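Local coordinates for angiopoietin-related protein 3 (Homo sapiens, PDB 6EUA), which raises plasma triglycerides by inhibiting lipoprotein lipase and, through the fibrinogen-like domain described here, mediates endothelial cell adhesion, at residues 12-15 / 16-20; 83-86 / 87-91; 102-105 / 106-110. All coordinates share one frame; numbering follows the deposited sequence. Where two conformers were deposited one is given.

Contact 1 (12-15 / 16-20); sequences ECTT and IYNRG
Y17 N donates to C13 O at 2.8 Å in the shortest backbone bond across this helical turn. N18 N bonds T14 O at 2.9 Å, and both are nearly straight, with an N-H...O angle of 166°. I16 N reaches E12 O in the carbonyl plane. The same oxygen also accepts from T15 OG1, so two donors grip it. OG1 is there because it sits between the backbone N and the carbonyl carbon of T15 (chi1 88°). At the last turn R19 N meets T15 O from above the carbonyl plane, a more bent bond.

The start of the helix is held by the E12 carboxylate, which folds back over the first turn. OE2 takes T14 N at 3.1 Å from above the carboxylate plane. OE1 takes T15 N at 3.0 Å on its syn side, though 27° out of the carboxylate plane.

Packing is lighter. The side chains of T14 and N18 run side by side, with T14 CG2 3.7 Å from N18 ND2. I16 CG1 lies against E12 O, and R19 CG lies against T15 O at 3.2 Å. The R19 guanidinium points elsewhere, and its NH1 bonds M8 O. C13 ties the helix to strand 37-44 through its disulfide with C41. Y17 stacks on H22. G20 follows with a positive phi, which favours glycine.

The arrangement is a short helix with a glutamate N-cap, disulfide-linked to the sheet near the N-terminal end of this chain, in the fibrinogen C-terminal domain.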
loop_
_atom_site.group_PDB
_atom_site.type_symbol
_atom_site.label_atom_id
_atom_site.label_comp_id
_atom_site.label_asym_id
_atom_site.label_seq_id
_atom_site.Cartn_x
_atom_site.Cartn_y
_atom_site.Cartn_z
ATOM N N GLU A 12 -19.085 -6.166 -0.339
ATOM C CA GLU A 12 -17.903 -6.403 -1.171
ATOM C C GLU A 12 -17.618 -5.136 -1.981
ATOM O O GLU A 12 -18.164 -4.072 -1.696
ATOM C CB GLU A 12 -18.076 -7.658 -2.046
ATOM C CG GLU A 12 -19.354 -7.699 -2.869
ATOM C CD GLU A 12 -19.292 -6.769 -4.057
ATOM O OE1 GLU A 12 -20.008 -5.758 -4.003
ATOM O OE2 GLU A 12 -18.539 -7.035 -5.022
ATOM N N CYS A 13 -16.747 -5.270 -2.994
ATOM C CA CYS A 13 -16.147 -4.103 -3.630
ATOM C C CYS A 13 -17.145 -3.323 -4.491
ATOM O O CYS A 13 -17.017 -2.098 -4.624
ATOM C CB CYS A 13 -14.936 -4.535 -4.458
ATOM S SG CYS A 13 -13.480 -5.018 -3.443
ATOM N N THR A 14 -18.120 -4.003 -5.099
ATOM C CA THR A 14 -19.093 -3.303 -5.929
ATOM C C THR A 14 -19.908 -2.327 -5.094
ATOM O O THR A 14 -20.197 -1.202 -5.531
ATOM C CB THR A 14 -20.006 -4.311 -6.629
ATOM O OG1 THR A 14 -19.236 -5.073 -7.559
ATOM C CG2 THR A 14 -21.168 -3.624 -7.354
ATOM N N THR A 15 -20.282 -2.730 -3.876
ATOM C CA THR A 15 -21.032 -1.808 -3.036
ATOM C C THR A 15 -20.116 -0.725 -2.460
ATOM O O THR A 15 -20.556 0.391 -2.176
ATOM C CB THR A 15 -21.731 -2.569 -1.923
ATOM O OG1 THR A 15 -20.866 -2.681 -0.802
ATOM C CG2 THR A 15 -22.093 -3.986 -2.375
ATOM N N ILE A 16 -18.836 -1.035 -2.261
ATOM C CA ILE A 16 -17.885 0.013 -1.908
ATOM C C ILE A 16 -17.822 1.056 -3.017
ATOM O O ILE A 16 -17.889 2.263 -2.756
ATOM C CB ILE A 16 -16.504 -0.601 -1.604
ATOM C CG1 ILE A 16 -16.518 -1.212 -0.210
ATOM C CG2 ILE A 16 -15.401 0.447 -1.729
ATOM C CD1 ILE A 16 -15.333 -2.031 0.104
ATOM N N TYR A 17 -17.700 0.606 -4.273
ATOM C CA TYR A 17 -17.700 1.530 -5.401
ATOM C C TYR A 17 -18.994 2.328 -5.455
ATOM O O TYR A 17 -18.970 3.562 -5.507
ATOM C CB TYR A 17 -17.466 0.763 -6.705
ATOM C CG TYR A 17 -17.357 1.643 -7.925
ATOM C CD1 TYR A 17 -18.495 2.013 -8.627
ATOM C CD2 TYR A 17 -16.117 2.095 -8.390
ATOM C CE1 TYR A 17 -18.412 2.807 -9.743
ATOM C CE2 TYR A 17 -16.029 2.900 -9.520
ATOM C CZ TYR A 17 -17.186 3.245 -10.191
ATOM O OH TYR A 17 -17.123 4.042 -11.308
ATOM N N ASN A 18 -20.140 1.647 -5.410
ATOM C CA ASN A 18 -21.410 2.366 -5.523
ATOM C C ASN A 18 -21.623 3.370 -4.397
ATOM O O ASN A 18 -22.382 4.324 -4.578
ATOM C CB ASN A 18 -22.594 1.386 -5.587
ATOM C CG ASN A 18 -22.493 0.443 -6.764
ATOM O OD1 ASN A 18 -21.759 0.708 -7.718
ATOM N ND2 ASN A 18 -23.242 -0.652 -6.717
ATOM N N ARG A 19 -20.954 3.201 -3.262
ATOM C CA ARG A 19 -21.025 4.165 -2.174
ATOM C C ARG A 19 -20.023 5.311 -2.316
ATOM O O ARG A 19 -19.860 6.091 -1.371
ATOM C CB ARG A 19 -20.805 3.460 -0.838
ATOM C CG ARG A 19 -21.971 2.611 -0.400
ATOM C CD ARG A 19 -21.895 2.294 1.076
ATOM N NE ARG A 19 -22.751 1.162 1.414
ATOM C CZ ARG A 19 -22.790 0.587 2.611
ATOM N NH1 ARG A 19 -22.015 1.044 3.588
ATOM N NH2 ARG A 19 -23.601 -0.444 2.830
ATOM N N GLY A 20 -19.327 5.420 -3.449
ATOM C CA GLY A 20 -18.514 6.588 -3.725
ATOM C C GLY A 20 -17.014 6.408 -3.624
ATOM O O GLY A 20 -16.284 7.376 -3.851
#

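Contact 2 (83-86 / 87-91); sequences GLEK and IYSIV
I87 N donates to G83 O at 2.8 Å, nearly along the C=O axis, and this bond closes the first turn of the helix. G83 is the N-cap. Its positive phi of 118° would press a side chain against the preceding carbonyl oxygen, which calls for glycine. The I87 side chain lies over the same G83 oxygen, with CG1 and CD1 each 3.2 Å from it. CD1 also faces L84 CD2 at 4.4 Å, a loose apolar touch.

Y88 N bonds L84 O at 2.8 Å, with the donor tilted a little from the carbonyl plane. With chi1 at -177°, Y88 turns its ring away from the first turn, and CB is the atom beside L84 O.

S89 comes next, and its CB points toward the first turn. Its N donates to E85 O at 3.0 Å, and OG lies 3.2 Å from the same oxygen. In the conformer given, E85 OE2 bonds Y125 OH.

I90 N bonds K86 O at 3.2 Å, the longest of the four backbone bonds across the turn. I90 CG1 packs beside that oxygen at 3.5 Å. The K86 chain runs extended and bends at its last torsion. Its NZ bonds Y71 O and also G20 O of a neighbouring subunit.

Helix 84-91 lies over the main antiparallel sheet: I87 and V91 touch strand 109-118, I90 and V91 pack on strands 96-104 and 213-220, and backbone bonds from L84 and E85 reach Y69 and K70 of helix 66-71.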
loop_
_atom_site.group_PDB
_atom_site.type_symbol
_atom_site.label_atom_id
_atom_site.label_comp_id
_atom_site.label_asym_id
_atom_site.label_seq_id
_atom_site.Cartn_x
_atom_site.Cartn_y
_atom_site.Cartn_z
ATOM N N GLY A 83 -8.032 -16.431 0.049
ATOM C CA GLY A 83 -8.553 -17.494 0.946
ATOM C C GLY A 83 -9.860 -18.008 0.395
ATOM O O GLY A 83 -10.783 -17.247 0.086
ATOM N N LEU A 84 -9.938 -19.337 0.224
ATOM C CA LEU A 84 -11.133 -19.946 -0.361
ATOM C C LEU A 84 -12.370 -19.671 0.488
ATOM O O LEU A 84 -13.448 -19.368 -0.045
ATOM C CB LEU A 84 -10.928 -21.452 -0.542
ATOM C CG LEU A 84 -9.982 -21.803 -1.696
ATOM C CD1 LEU A 84 -9.540 -23.287 -1.688
ATOM C CD2 LEU A 84 -10.624 -21.441 -3.030
ATOM N N GLU A 85 -12.230 -19.748 1.813
ATOM C CA GLU A 85 -13.372 -19.457 2.667
ATOM C C GLU A 85 -13.833 -18.014 2.488
ATOM O O GLU A 85 -15.039 -17.741 2.432
ATOM C CB GLU A 85 -13.028 -19.757 4.125
ATOM C CG GLU A 85 -13.950 -20.799 4.760
ATOM C CD GLU A 85 -15.327 -20.871 4.090
ATOM O OE1 GLU A 85 -16.083 -19.863 4.150
ATOM O OE2 GLU A 85 -15.650 -21.937 3.511
ATOM N N LYS A 86 -12.897 -17.086 2.357
ATOM C CA LYS A 86 -13.290 -15.700 2.144
ATOM C C LYS A 86 -13.892 -15.495 0.755
ATOM O O LYS A 86 -14.890 -14.776 0.609
ATOM C CB LYS A 86 -12.090 -14.788 2.376
ATOM C CG LYS A 86 -11.758 -14.621 3.860
ATOM C CD LYS A 86 -10.583 -13.676 4.047
ATOM C CE LYS A 86 -10.185 -13.559 5.508
ATOM N NZ LYS A 86 -9.917 -14.876 6.091
ATOM N N ILE A 87 -13.332 -16.149 -0.274
ATOM C CA ILE A 87 -13.900 -16.020 -1.619
ATOM C C ILE A 87 -15.321 -16.560 -1.642
ATOM O O ILE A 87 -16.224 -15.948 -2.229
ATOM C CB ILE A 87 -13.024 -16.731 -2.669
ATOM C CG1 ILE A 87 -11.677 -16.045 -2.787
ATOM C CG2 ILE A 87 -13.716 -16.738 -4.034
ATOM C CD1 ILE A 87 -10.556 -17.012 -3.100
ATOM N N TYR A 88 -15.542 -17.719 -1.006
ATOM C CA TYR A 88 -16.881 -18.296 -0.994
ATOM C C TYR A 88 -17.842 -17.413 -0.212
ATOM O O TYR A 88 -19.014 -17.298 -0.591
ATOM C CB TYR A 88 -16.871 -19.729 -0.429
ATOM C CG TYR A 88 -18.246 -20.363 -0.469
ATOM C CD1 TYR A 88 -18.763 -20.859 -1.658
ATOM C CD2 TYR A 88 -19.048 -20.423 0.669
ATOM C CE1 TYR A 88 -20.033 -21.407 -1.721
ATOM C CE2 TYR A 88 -20.328 -20.976 0.619
ATOM C CZ TYR A 88 -20.812 -21.468 -0.584
ATOM O OH TYR A 88 -22.073 -22.022 -0.665
ATOM N N SER A 89 -17.358 -16.762 0.858
ATOM C CA SER A 89 -18.199 -15.822 1.597
ATOM C C SER A 89 -18.717 -14.716 0.687
ATOM O O SER A 89 -19.854 -14.250 0.834
ATOM C CB SER A 89 -17.413 -15.215 2.758
ATOM O OG SER A 89 -17.376 -16.106 3.845
ATOM N N ILE A 90 -17.891 -14.270 -0.247
ATOM C CA ILE A 90 -18.343 -13.269 -1.202
ATOM C C ILE A 90 -19.334 -13.884 -2.187
ATOM O O ILE A 90 -20.446 -13.376 -2.375
ATOM C CB ILE A 90 -17.131 -12.644 -1.916
ATOM C CG1 ILE A 90 -16.246 -11.929 -0.881
ATOM C CG2 ILE A 90 -17.585 -11.725 -3.048
ATOM C CD1 ILE A 90 -14.852 -11.558 -1.386
ATOM N N VAL A 91 -18.957 -14.996 -2.814
ATOM C CA VAL A 91 -19.741 -15.511 -3.935
ATOM C C VAL A 91 -20.977 -16.272 -3.450
ATOM O O VAL A 91 -22.102 -15.996 -3.883
ATOM C CB VAL A 91 -18.852 -16.381 -4.841
ATOM C CG1 VAL A 91 -19.690 -17.038 -5.947
ATOM C CG2 VAL A 91 -17.735 -15.530 -5.448
#

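Contact 3 (102-105 / 106-110)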
loop_
_atom_site.group_PDB
_atom_site.type_symbol
_atom_site.label_atom_id
_atom_site.label_comp_id
_atom_site.label_asym_id
_atom_site.label_seq_id
_atom_site.Cartn_x
_atom_site.Cartn_y
_atom_site.Cartn_z
ATOM N N LEU A 102 -3.175 -11.494 -17.221
ATOM C CA LEU A 102 -1.817 -11.983 -17.299
ATOM C C LEU A 102 -0.966 -10.915 -17.963
ATOM O O LEU A 102 -1.421 -10.216 -18.875
ATOM C CB LEU A 102 -1.744 -13.301 -18.083
ATOM C CG LEU A 102 -2.779 -14.385 -17.763
ATOM C CD1 LEU A 102 -2.773 -15.440 -18.875
ATOM C CD2 LEU A 102 -2.494 -15.028 -16.419
ATOM N N GLU A 103 0.265 -10.783 -17.500
ATOM C CA GLU A 103 1.245 -9.927 -18.146
ATOM C C GLU A 103 2.465 -10.791 -18.409
ATOM O O GLU A 103 2.929 -11.498 -17.510
ATOM C CB GLU A 103 1.572 -8.714 -17.266
ATOM C CG GLU A 103 2.948 -8.128 -17.471
ATOM C CD GLU A 103 3.197 -6.902 -16.603
ATOM O OE1 GLU A 103 2.752 -5.796 -16.984
ATOM O OE2 GLU A 103 3.832 -7.049 -15.535
ATOM N N ASP A 104 2.950 -10.780 -19.648
ATOM C CA ASP A 104 4.085 -11.618 -20.000
ATOM C C ASP A 104 5.377 -10.863 -19.690
ATOM O O ASP A 104 5.359 -9.761 -19.135
ATOM C CB ASP A 104 3.985 -12.055 -21.458
ATOM C CG ASP A 104 3.887 -10.885 -22.417
ATOM O OD1 ASP A 104 4.840 -10.077 -22.471
ATOM O OD2 ASP A 104 2.865 -10.789 -23.131
ATOM N N TRP A 105 6.525 -11.457 -20.031
ATOM C CA TRP A 105 7.802 -10.792 -19.791
ATOM C C TRP A 105 8.043 -9.634 -20.750
ATOM O O TRP A 105 8.755 -8.692 -20.391
ATOM C CB TRP A 105 8.945 -11.815 -19.849
ATOM C CG TRP A 105 8.801 -12.795 -18.728
ATOM C CD1 TRP A 105 8.057 -13.941 -18.736
ATOM C CD2 TRP A 105 9.359 -12.689 -17.408
ATOM N NE1 TRP A 105 8.130 -14.564 -17.513
ATOM C CE2 TRP A 105 8.920 -13.819 -16.678
ATOM C CE3 TRP A 105 10.189 -11.756 -16.774
ATOM C CZ2 TRP A 105 9.285 -14.041 -15.350
ATOM C CZ3 TRP A 105 10.549 -11.979 -15.452
ATOM C CH2 TRP A 105 10.096 -13.114 -14.755
ATOM N N LYS A 106 7.445 -9.663 -21.938
ATOM C CA LYS A 106 7.486 -8.522 -22.848
ATOM C C LYS A 106 6.513 -7.425 -22.437
ATOM O O LYS A 106 6.342 -6.457 -23.186
ATOM C CB LYS A 106 7.173 -8.969 -24.283
ATOM C CG LYS A 106 7.891 -10.242 -24.747
ATOM C CD LYS A 106 9.384 -10.224 -24.435
ATOM C CE LYS A 106 9.971 -11.634 -24.386
ATOM N NZ LYS A 106 11.407 -11.667 -24.819
ATOM N N ASP A 107 5.854 -7.585 -21.288
ATOM C CA ASP A 107 4.939 -6.615 -20.692
ATOM C C ASP A 107 3.652 -6.432 -21.485
ATOM O O ASP A 107 2.945 -5.441 -21.288
ATOM C CB ASP A 107 5.626 -5.265 -20.480
ATOM C CG ASP A 107 6.811 -5.371 -19.555
ATOM O OD1 ASP A 107 6.654 -5.957 -18.463
ATOM O OD2 ASP A 107 7.901 -4.883 -19.922
ATOM N N ASN A 108 3.319 -7.361 -22.377
ATOM C CA ASN A 108 2.002 -7.345 -22.992
ATOM C C ASN A 108 0.961 -7.851 -22.001
ATOM O O ASN A 108 1.226 -8.749 -21.197
ATOM C CB ASN A 108 1.964 -8.209 -24.250
ATOM C CG ASN A 108 2.926 -7.746 -25.318
ATOM O OD1 ASN A 108 3.916 -7.061 -25.043
ATOM N ND2 ASN A 108 2.641 -8.126 -26.556
ATOM N N LYS A 109 -0.235 -7.276 -22.072
ATOM C CA LYS A 109 -1.325 -7.606 -21.166
ATOM C C LYS A 109 -2.368 -8.451 -21.883
ATOM O O LYS A 109 -2.839 -8.082 -22.964
ATOM C CB LYS A 109 -1.975 -6.339 -20.612
ATOM C CG LYS A 109 -1.061 -5.521 -19.723
ATOM C CD LYS A 109 -1.850 -4.535 -18.874
ATOM C CE LYS A 109 -2.193 -3.265 -19.661
ATOM N NZ LYS A 109 -3.396 -3.415 -20.538
ATOM N N HIS A 110 -2.731 -9.572 -21.269
ATOM C CA HIS A 110 -3.813 -10.433 -21.726
ATOM C C HIS A 110 -4.866 -10.538 -20.630
ATOM O O HIS A 110 -4.534 -10.546 -19.444
ATOM C CB HIS A 110 -3.293 -11.833 -22.074
ATOM C CG HIS A 110 -2.187 -11.834 -23.080
ATOM N ND1 HIS A 110 -0.855 -11.898 -22.725
ATOM C CD2 HIS A 110 -2.212 -11.779 -24.433
ATOM C CE1 HIS A 110 -0.110 -11.886 -23.816
ATOM N NE2 HIS A 110 -0.909 -11.814 -24.866
#
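L102 and H110 form an antiparallel hydrogen-bonded pair, with L102 N to H110 O and H110 N to L102 O both 2.8 Å. E103 and K109 make the next, non-hydrogen-bonded pair. D104 N donates to N108 O in the carbonyl plane, at 3.1 Å. A type I turn from D104 to D107 closes the hairpin, with D107 N bonded to D104 O.

The D104 side chain adds a side-chain bond. Its CG lies between backbone N and carbonyl carbon (chi1 57°), which tips the carboxylate over the turn. OD1 accepts N108 N from above the carboxylate plane, at 3.1 Å. OD2 meets H110 CE1 at the ring edge, 3.2 Å away. Replacing D104 with an alanine would probably leave N108 N without this acceptor and the turn less firmly held.

Among charges, E103 and D107 lie side by side, with OE1 and OD1 4.2 Å apart. K212 forms a salt bridge with D107, which probably eases the repulsion, and S213 bonds E103 OE2.

The hairpin joins strands 96-104 and 109-118. E103 bonds through its backbone to S213 of strand 213-220, while L102 and W105 touch strand 208-211.

Overall arrangement
The three contacts follow in series along one fibrinogen C-terminal domain. Contact 1 is on helix 13-18, contact 2 on helix 84-91, and contact 3 at the turn between strands 96-104 and 109-118. Contacts 1 and 2 have centres 18 Å apart and touch where E12 packs on I90. Contact 3 is remote, its centre 29 Å from contact 1 and 28 Å from contact 2, across the chain's centre from the latter. The main antiparallel sheet links all three, since both helices pack on it and the hairpin belongs to it. Between subunits, K86 of contact 2 bonds G20 of contact 1 in another copy, so these two helical regions also meet in the assembly.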